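PDB 1UDD: transcriptional regulator from Pyrococcus horikoshii, which is an all-helical protein of the TenA/THI-4/PQQC family whose assembly holds four copies of the chain. Local coordinates for residues L57-I60 with S61-A64; L75-D78 with E79-E83; K123-I126 with I127-L130; C136-S139 with Y140-A144. All coordinates share one frame; numbering follows the deposited sequence.

All four contacts are local, each between neighbouring turns or caps of an all-helical TenA-family chain. Interactions 1 and 3 lie closest, centres 9 Å apart, and they touch: Lys63 NZ is 2.9 Å from Gly124 O, a probable hydrogen bond, and Ile60 CD1 packs 3.4 Å from Gly129 C. Interaction 1 also meets interaction 2, where Leu57 CB lies 3.7 Å from Ala76 CB, and both reach the second subunit. Interactions 3 and 4 share helix 126-146, at its start and further along, with centres 20 Å apart. Interaction 4 lies nearest the chain centre, about 7 Å from it, against 14 to 18 Å for the others.

Interaction 1 of 4, residues L57-I60 with S61-A64; sequences LAVI and SSKA
Ser61 and Ser62 turn their hydroxyls back onto the carbonyls of Ala58 and Val59, in the last turns of helix 36-63 of this TenA-type helical fold. Ser61 OG gives a hydrogen bond to Ala58 O at 2.7 Å, and Ser62 OG gives one to Val59 O. In both serines the hydroxyl sits between the backbone N and the carbonyl carbon (chi1 81° and 74°), the position from which it can reach the carbonyl three residues earlier. Ala58 O is thus held by two donors, Ser61 OG and Ser62 N, the latter at 2.8 Å. Ser62 OG is further bonded to Tyr122 OH of the third subunit.

Two faces are tightly packed. On the inner one Ile60 meets Leu130 and Leu133 of helix 126-146 and Ala121 of helix 108-123; on the intersubunit one Ala58, Ser61 and Ser62 pack on the second subunit. Towards partly exposed Lys63 the bonding shifts from i+4 to i+3: Lys63 N bonds weakly to Val59 O at 3.3 Å and more straightly, 149° at the hydrogen, to Ile60 O at 3.1 Å. Ala64 N reaches Ile60 O only weakly. The lysine end is nevertheless held, its chain bending at chi3 before NZ bonds to the carbonyls of Ala121, Tyr122 and Gly124. Val59 and Lys63 run side by side, Val59 CG1 4.0 Å from Lys63 CD.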
# COMPACT_ATOMS: atom_id res chain seq x y z
N LEU A 57 11.55 1.86 -4.16
CA LEU A 57 11.52 1.66 -5.60
C LEU A 57 10.51 0.59 -5.98
O LEU A 57 9.82 0.72 -7.00
CB LEU A 57 12.90 1.27 -6.14
CG LEU A 57 13.87 2.46 -6.22
CD1 LEU A 57 15.30 1.96 -6.44
CD2 LEU A 57 13.43 3.39 -7.33
N ALA A 58 10.41 -0.46 -5.16
CA ALA A 58 9.47 -1.54 -5.44
C ALA A 58 8.03 -0.99 -5.41
O ALA A 58 7.25 -1.26 -6.31
CB ALA A 58 9.64 -2.68 -4.43
N VAL A 59 7.69 -0.22 -4.38
CA VAL A 59 6.34 0.34 -4.31
C VAL A 59 6.06 1.26 -5.52
O VAL A 59 5.02 1.15 -6.17
CB VAL A 59 6.11 1.13 -3.01
CG1 VAL A 59 4.75 1.80 -3.05
CG2 VAL A 59 6.22 0.20 -1.82
N ILE A 60 6.99 2.16 -5.83
CA ILE A 60 6.79 3.03 -6.98
C ILE A 60 6.56 2.17 -8.23
O ILE A 60 5.62 2.39 -9.00
CB ILE A 60 8.00 3.95 -7.22
CG1 ILE A 60 8.15 4.92 -6.05
CG2 ILE A 60 7.81 4.73 -8.54
CD1 ILE A 60 9.34 5.83 -6.17
N SER A 61 7.39 1.15 -8.41
CA SER A 61 7.24 0.29 -9.59
C SER A 61 5.89 -0.43 -9.60
O SER A 61 5.27 -0.60 -10.66
CB SER A 61 8.37 -0.73 -9.67
OG SER A 61 8.11 -1.82 -8.82
N SER A 62 5.43 -0.85 -8.43
CA SER A 62 4.17 -1.57 -8.35
C SER A 62 2.96 -0.74 -8.83
O SER A 62 1.92 -1.28 -9.20
CB SER A 62 3.94 -2.02 -6.91
OG SER A 62 3.57 -0.92 -6.09
N LYS A 63 3.13 0.58 -8.86
CA LYS A 63 2.06 1.50 -9.24
C LYS A 63 2.25 2.14 -10.61
O LYS A 63 1.32 2.70 -11.19
CB LYS A 63 1.97 2.59 -8.17
CG LYS A 63 1.78 2.01 -6.77
CD LYS A 63 2.04 3.04 -5.65
CE LYS A 63 1.08 4.22 -5.67
NZ LYS A 63 1.33 5.12 -4.50
N ALA A 64 3.45 2.04 -11.14
CA ALA A 64 3.77 2.62 -12.41
C ALA A 64 3.19 1.88 -13.60
O ALA A 64 2.79 0.72 -13.51
CB ALA A 64 5.28 2.73 -12.55

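Interaction 2 of 4, residues L75-D78 with E79-E83; sequences LARD and EVTVE
Asp78 O is gripped by two backbone donors: Glu83 N at 3.0 Å, nearly straight at 169° and almost in line with the carbonyl bond, and Thr81 N, a weak bond at 3.3 Å. The carbonyl therefore joins the end of one helix to the first turn of the next. One residue earlier, Arg77 O takes the hydroxyl of Thr81 at 2.9 Å, with OG1 lying well above the carbonyl plane, and a weak bond from Val80 N. Thr81 OG1 owes this reach to chi1 of 63°, which sets it between its own N and carbonyl carbon.

The same hydroxyl lies over one face of the Arg77 guanidinium, 3.6 Å above its plane and offset toward the rim; the two side chains cross at about a right angle. Arg77 NH1 turns to Asp78 OD1 in a salt bridge of 3.2 Å, the acceptor close to the guanidinium plane, whereas NE pairs with Glu74 of the second subunit. NH1 also lies close to Arg77 NH2 of that subunit, and the carboxylates would probably balance these like charges. Asp78 and Val82 point the same way side by side, with OD1 4.1 Å from CG2. Val80 is the first residue to leave helical angles, and Thr81 holds the N-cap position without a side-chain capping bond. The arrangement is a tight helix-to-helix junction, in which helix 68-79 passes almost directly into helix 82-93.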
# COMPACT_ATOMS: atom_id res chain seq x y z
N LEU A 75 15.99 -1.12 -11.48
CA LEU A 75 16.77 -0.26 -10.61
C LEU A 75 16.69 -0.80 -9.17
O LEU A 75 17.68 -0.80 -8.43
CB LEU A 75 16.20 1.16 -10.68
CG LEU A 75 16.99 2.37 -10.20
CD1 LEU A 75 18.33 2.44 -10.92
CD2 LEU A 75 16.17 3.64 -10.48
N ALA A 76 15.51 -1.27 -8.79
CA ALA A 76 15.32 -1.82 -7.45
C ALA A 76 16.12 -3.11 -7.34
O ALA A 76 16.76 -3.37 -6.33
CB ALA A 76 13.84 -2.11 -7.20
N ARG A 77 16.08 -3.90 -8.41
CA ARG A 77 16.79 -5.19 -8.48
C ARG A 77 18.30 -4.98 -8.37
O ARG A 77 18.97 -5.67 -7.62
CB ARG A 77 16.42 -5.89 -9.80
CG ARG A 77 17.10 -7.23 -10.02
CD ARG A 77 18.39 -7.05 -10.79
NE ARG A 77 19.02 -8.32 -11.12
CZ ARG A 77 20.06 -8.44 -11.93
NH1 ARG A 77 20.60 -7.37 -12.50
NH2 ARG A 77 20.57 -9.64 -12.18
N ASP A 78 18.83 -4.00 -9.10
CA ASP A 78 20.25 -3.70 -9.04
C ASP A 78 20.68 -3.25 -7.66
O ASP A 78 21.80 -3.53 -7.24
CB ASP A 78 20.61 -2.62 -10.06
CG ASP A 78 20.54 -3.13 -11.48
OD1 ASP A 78 20.32 -4.34 -11.67
OD2 ASP A 78 20.72 -2.31 -12.39
N GLU A 79 19.82 -2.53 -6.96
CA GLU A 79 20.17 -2.08 -5.61
C GLU A 79 20.48 -3.26 -4.72
O GLU A 79 21.43 -3.23 -3.96
CB GLU A 79 19.03 -1.30 -4.94
CG GLU A 79 19.11 0.21 -5.06
CD GLU A 79 20.42 0.78 -4.57
OE1 GLU A 79 20.67 0.85 -3.34
OE2 GLU A 79 21.22 1.15 -5.43
N VAL A 80 19.66 -4.31 -4.81
CA VAL A 80 19.85 -5.47 -3.95
C VAL A 80 20.63 -6.64 -4.54
O VAL A 80 20.64 -7.72 -3.97
CB VAL A 80 18.50 -5.98 -3.41
CG1 VAL A 80 18.02 -5.05 -2.32
CG2 VAL A 80 17.48 -6.08 -4.52
N THR A 81 21.28 -6.43 -5.67
CA THR A 81 22.07 -7.51 -6.25
C THR A 81 23.46 -6.99 -6.58
O THR A 81 24.40 -7.18 -5.81
CB THR A 81 21.39 -8.08 -7.52
OG1 THR A 81 21.32 -7.07 -8.53
CG2 THR A 81 20.00 -8.56 -7.19
N VAL A 82 23.58 -6.31 -7.71
CA VAL A 82 24.85 -5.74 -8.14
C VAL A 82 25.43 -4.88 -7.02
O VAL A 82 26.61 -5.01 -6.68
CB VAL A 82 24.67 -4.85 -9.38
CG1 VAL A 82 26.00 -4.31 -9.83
CG2 VAL A 82 23.99 -5.64 -10.50
N GLU A 83 24.61 -3.99 -6.46
CA GLU A 83 25.06 -3.09 -5.41
C GLU A 83 25.35 -3.74 -4.06
O GLU A 83 26.20 -3.26 -3.31
CB GLU A 83 24.04 -1.95 -5.21
CG GLU A 83 23.94 -1.02 -6.40
CD GLU A 83 25.30 -0.55 -6.88
OE1 GLU A 83 26.04 0.04 -6.08
OE2 GLU A 83 25.63 -0.78 -8.06

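Interaction 3 of 4, residues K123-I126 with I127-L130; sequences KGNI and IEGL
With chi1 of 53°, Asn125 sets CG between its backbone N and carbonyl carbon and so turns OD1 over the start of helix 126-146, while Glu128, its CG anti to the carbonyl carbon (chi1 -60°) and its chain extended beyond, reaches back to Asn125. Two reciprocal hydrogen bonds result. Glu128 N gives to Asn125 OD1 at 2.8 Å, nearly along the amide C=O, and Asn125 N gives to Glu128 OE1 at 2.7 Å, meeting the carboxylate oxygen on its anti side. The two side chains cross at about a right angle, their amide and carboxylate planes 35° apart. The first of these bonds also places Glu128 CG 3.0 Å from Asn125 OD1. Glu128 OE1 lies 2.9 Å from Gly124 CA, a close approach at the residue where the preceding helix gives out.

The other carboxylate oxygen, OE2, forms a salt bridge with Arg192, so the glutamate is tied to helix 190-213 as well as to the cap; its negative charge at a helix N-terminus is probably well placed electrostatically. Backbone bonding takes over immediately afterwards: Gly129 N donates to Asn125 O at 3.0 Å and Leu130 N to Ile126 O at 2.8 Å. On the apolar side Ile126 CG1 approaches Ile127 CG1 at 4.1 Å, and Ile127 packs on Leu193 and Ile181. Asn125 and Glu128 together make a classic capping box, the N-cap residue and the residue three positions later (N3) exchanging bonds.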
# COMPACT_ATOMS: atom_id res chain seq x y z
N LYS A 123 1.87 6.96 -0.52
CA LYS A 123 0.78 7.90 -0.64
C LYS A 123 0.70 8.74 -1.90
O LYS A 123 -0.39 9.16 -2.27
CB LYS A 123 0.71 8.81 0.58
CG LYS A 123 1.99 9.46 0.96
CD LYS A 123 1.80 10.22 2.26
CE LYS A 123 3.12 10.81 2.71
NZ LYS A 123 2.90 11.81 3.79
N GLY A 124 1.82 8.94 -2.59
CA GLY A 124 1.78 9.80 -3.77
C GLY A 124 1.86 9.08 -5.09
O GLY A 124 2.05 7.86 -5.10
N ASN A 125 1.69 9.83 -6.18
CA ASN A 125 1.78 9.26 -7.53
C ASN A 125 3.26 8.91 -7.79
O ASN A 125 4.11 9.11 -6.90
CB ASN A 125 1.26 10.24 -8.59
CG ASN A 125 1.91 11.62 -8.50
OD1 ASN A 125 3.12 11.74 -8.26
ND2 ASN A 125 1.11 12.68 -8.69
N ILE A 126 3.60 8.42 -8.98
CA ILE A 126 4.99 8.04 -9.25
C ILE A 126 5.97 9.21 -9.25
O ILE A 126 7.11 9.07 -8.78
CB ILE A 126 5.14 7.29 -10.58
CG1 ILE A 126 5.03 8.25 -11.75
CG2 ILE A 126 4.06 6.22 -10.68
CD1 ILE A 126 5.76 7.78 -12.99
N ILE A 127 5.54 10.36 -9.75
CA ILE A 127 6.41 11.53 -9.77
C ILE A 127 6.75 11.95 -8.34
O ILE A 127 7.90 12.30 -8.02
CB ILE A 127 5.74 12.72 -10.48
CG1 ILE A 127 5.48 12.35 -11.94
CG2 ILE A 127 6.65 13.94 -10.40
CD1 ILE A 127 6.75 11.97 -12.70
N GLU A 128 5.75 11.92 -7.47
CA GLU A 128 6.02 12.28 -6.07
C GLU A 128 6.94 11.25 -5.42
O GLU A 128 7.83 11.58 -4.64
CB GLU A 128 4.69 12.39 -5.31
CG GLU A 128 3.78 13.43 -5.92
CD GLU A 128 2.39 13.44 -5.31
OE1 GLU A 128 1.79 12.36 -5.15
OE2 GLU A 128 1.88 14.54 -5.03
N GLY A 129 6.74 9.98 -5.75
CA GLY A 129 7.59 8.95 -5.16
C GLY A 129 9.02 9.16 -5.62
O GLY A 129 9.93 9.21 -4.79
N LEU A 130 9.22 9.30 -6.93
CA LEU A 130 10.55 9.51 -7.47
C LEU A 130 11.20 10.77 -6.93
O LEU A 130 12.41 10.79 -6.62
CB LEU A 130 10.48 9.57 -9.01
CG LEU A 130 10.09 8.25 -9.67
CD1 LEU A 130 9.88 8.47 -11.18
CD2 LEU A 130 11.19 7.21 -9.42

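Interaction 4 of 4, residues C136-S139 with Y140-A144; sequences CFWS and YAEIA
Among the side-chain hydrogen bonds, Trp138 NE1 gives to Glu142 OE2 at 3.2 Å, one turn on. The oxygen sits at the indole edge, 21° out of the ring plane, and receives the N-H on its anti side; ring and carboxylate planes stand 75° apart. Trp138 swings its ring along the helix with CG anti to the backbone N (chi1 -164°), and Glu142, bent at chi2, lays CG 3.6 Å from Trp138 CD1. Ser139 OG instead bonds to Pro135 O, and Tyr140 OH to Tyr42 OH.

Backbone bonds show helix 126-146 stretched here. Tyr140 N reaches Cys136 O only weakly, at 3.5 Å; Phe137 O, 3.6 Å from Ala141 N, is bonded by Tyr171 OH, and Ala141 N turns weakly to Trp138 O. Normal i+4 bonds return with Glu142 N to Trp138 O at 3.0 Å and Ile143 N to Ser139 O at 2.8 Å. In this TenA-type fold, helices 14-21, 36-63, 169-183 and 190-213 pack the turn.

Aromatic contacts join Trp138 to Arg179 (cation-pi) and, edge-to-face, to Trp17; Tyr140 meets Tyr166 edge-to-face.

Carbons also meet oxygens: Tyr140 CD1 lies 3.3 Å from Cys136 O, Ser139 OG stands at the tyrosine ring edge, and Ile143 CG1 comes within 2.9 Å of Ser139 O, a close approach.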
# COMPACT_ATOMS: atom_id res chain seq x y z
N CYS A 136 18.44 11.93 -2.95
CA CYS A 136 19.39 10.83 -2.78
C CYS A 136 20.32 10.68 -3.98
O CYS A 136 21.52 10.95 -3.90
CB CYS A 136 18.67 9.50 -2.56
SG CYS A 136 19.72 8.05 -2.90
N PHE A 137 19.75 10.25 -5.10
CA PHE A 137 20.53 10.04 -6.32
C PHE A 137 21.29 11.29 -6.80
O PHE A 137 22.49 11.23 -7.08
CB PHE A 137 19.63 9.56 -7.47
CG PHE A 137 19.13 8.14 -7.31
CD1 PHE A 137 18.02 7.85 -6.53
CD2 PHE A 137 19.76 7.09 -7.99
CE1 PHE A 137 17.54 6.53 -6.42
CE2 PHE A 137 19.28 5.77 -7.88
CZ PHE A 137 18.17 5.50 -7.10
N TRP A 138 20.60 12.42 -6.85
CA TRP A 138 21.18 13.67 -7.35
C TRP A 138 22.27 14.30 -6.49
O TRP A 138 23.34 14.64 -7.00
CB TRP A 138 20.05 14.67 -7.62
CG TRP A 138 20.42 15.86 -8.47
CD1 TRP A 138 21.64 16.12 -9.06
CD2 TRP A 138 19.57 16.96 -8.80
NE1 TRP A 138 21.59 17.32 -9.74
CE2 TRP A 138 20.33 17.85 -9.60
CE3 TRP A 138 18.23 17.28 -8.51
CZ2 TRP A 138 19.80 19.05 -10.11
CZ3 TRP A 138 17.70 18.48 -9.02
CH2 TRP A 138 18.49 19.34 -9.81
N SER A 139 22.02 14.45 -5.19
CA SER A 139 23.02 15.05 -4.31
C SER A 139 24.34 14.28 -4.28
O SER A 139 25.39 14.88 -4.17
CB SER A 139 22.48 15.17 -2.89
OG SER A 139 22.42 13.91 -2.24
N TYR A 140 24.30 12.95 -4.37
CA TYR A 140 25.53 12.17 -4.34
C TYR A 140 26.40 12.48 -5.55
O TYR A 140 27.63 12.47 -5.46
CB TYR A 140 25.22 10.67 -4.26
CG TYR A 140 25.13 10.16 -2.83
CD1 TYR A 140 24.18 10.68 -1.93
CD2 TYR A 140 26.05 9.23 -2.34
CE1 TYR A 140 24.17 10.27 -0.58
CE2 TYR A 140 26.05 8.83 -1.01
CZ TYR A 140 25.11 9.35 -0.14
OH TYR A 140 25.14 8.95 1.18
N ALA A 141 25.76 12.74 -6.68
CA ALA A 141 26.50 13.08 -7.89
C ALA A 141 27.03 14.51 -7.78
O ALA A 141 28.17 14.78 -8.16
CB ALA A 141 25.61 12.93 -9.12
N GLU A 142 26.20 15.42 -7.27
CA GLU A 142 26.60 16.83 -7.15
C GLU A 142 27.73 16.99 -6.15
O GLU A 142 28.61 17.83 -6.33
CB GLU A 142 25.42 17.71 -6.72
CG GLU A 142 24.42 18.02 -7.80
CD GLU A 142 25.00 18.80 -8.97
OE1 GLU A 142 25.90 19.64 -8.77
OE2 GLU A 142 24.53 18.57 -10.11
N ILE A 143 27.69 16.21 -5.07
CA ILE A 143 28.72 16.28 -4.06
C ILE A 143 30.07 15.88 -4.68
O ILE A 143 31.06 16.57 -4.49
CB ILE A 143 28.42 15.32 -2.88
CG1 ILE A 143 27.19 15.81 -2.09
CG2 ILE A 143 29.62 15.24 -1.97
CD1 ILE A 143 26.73 14.83 -0.98
N ALA A 144 30.08 14.77 -5.42
CA ALA A 144 31.31 14.31 -6.07
C ALA A 144 31.80 15.36 -7.06
O ALA A 144 32.98 15.70 -7.07
CB ALA A 144 31.07 12.98 -6.78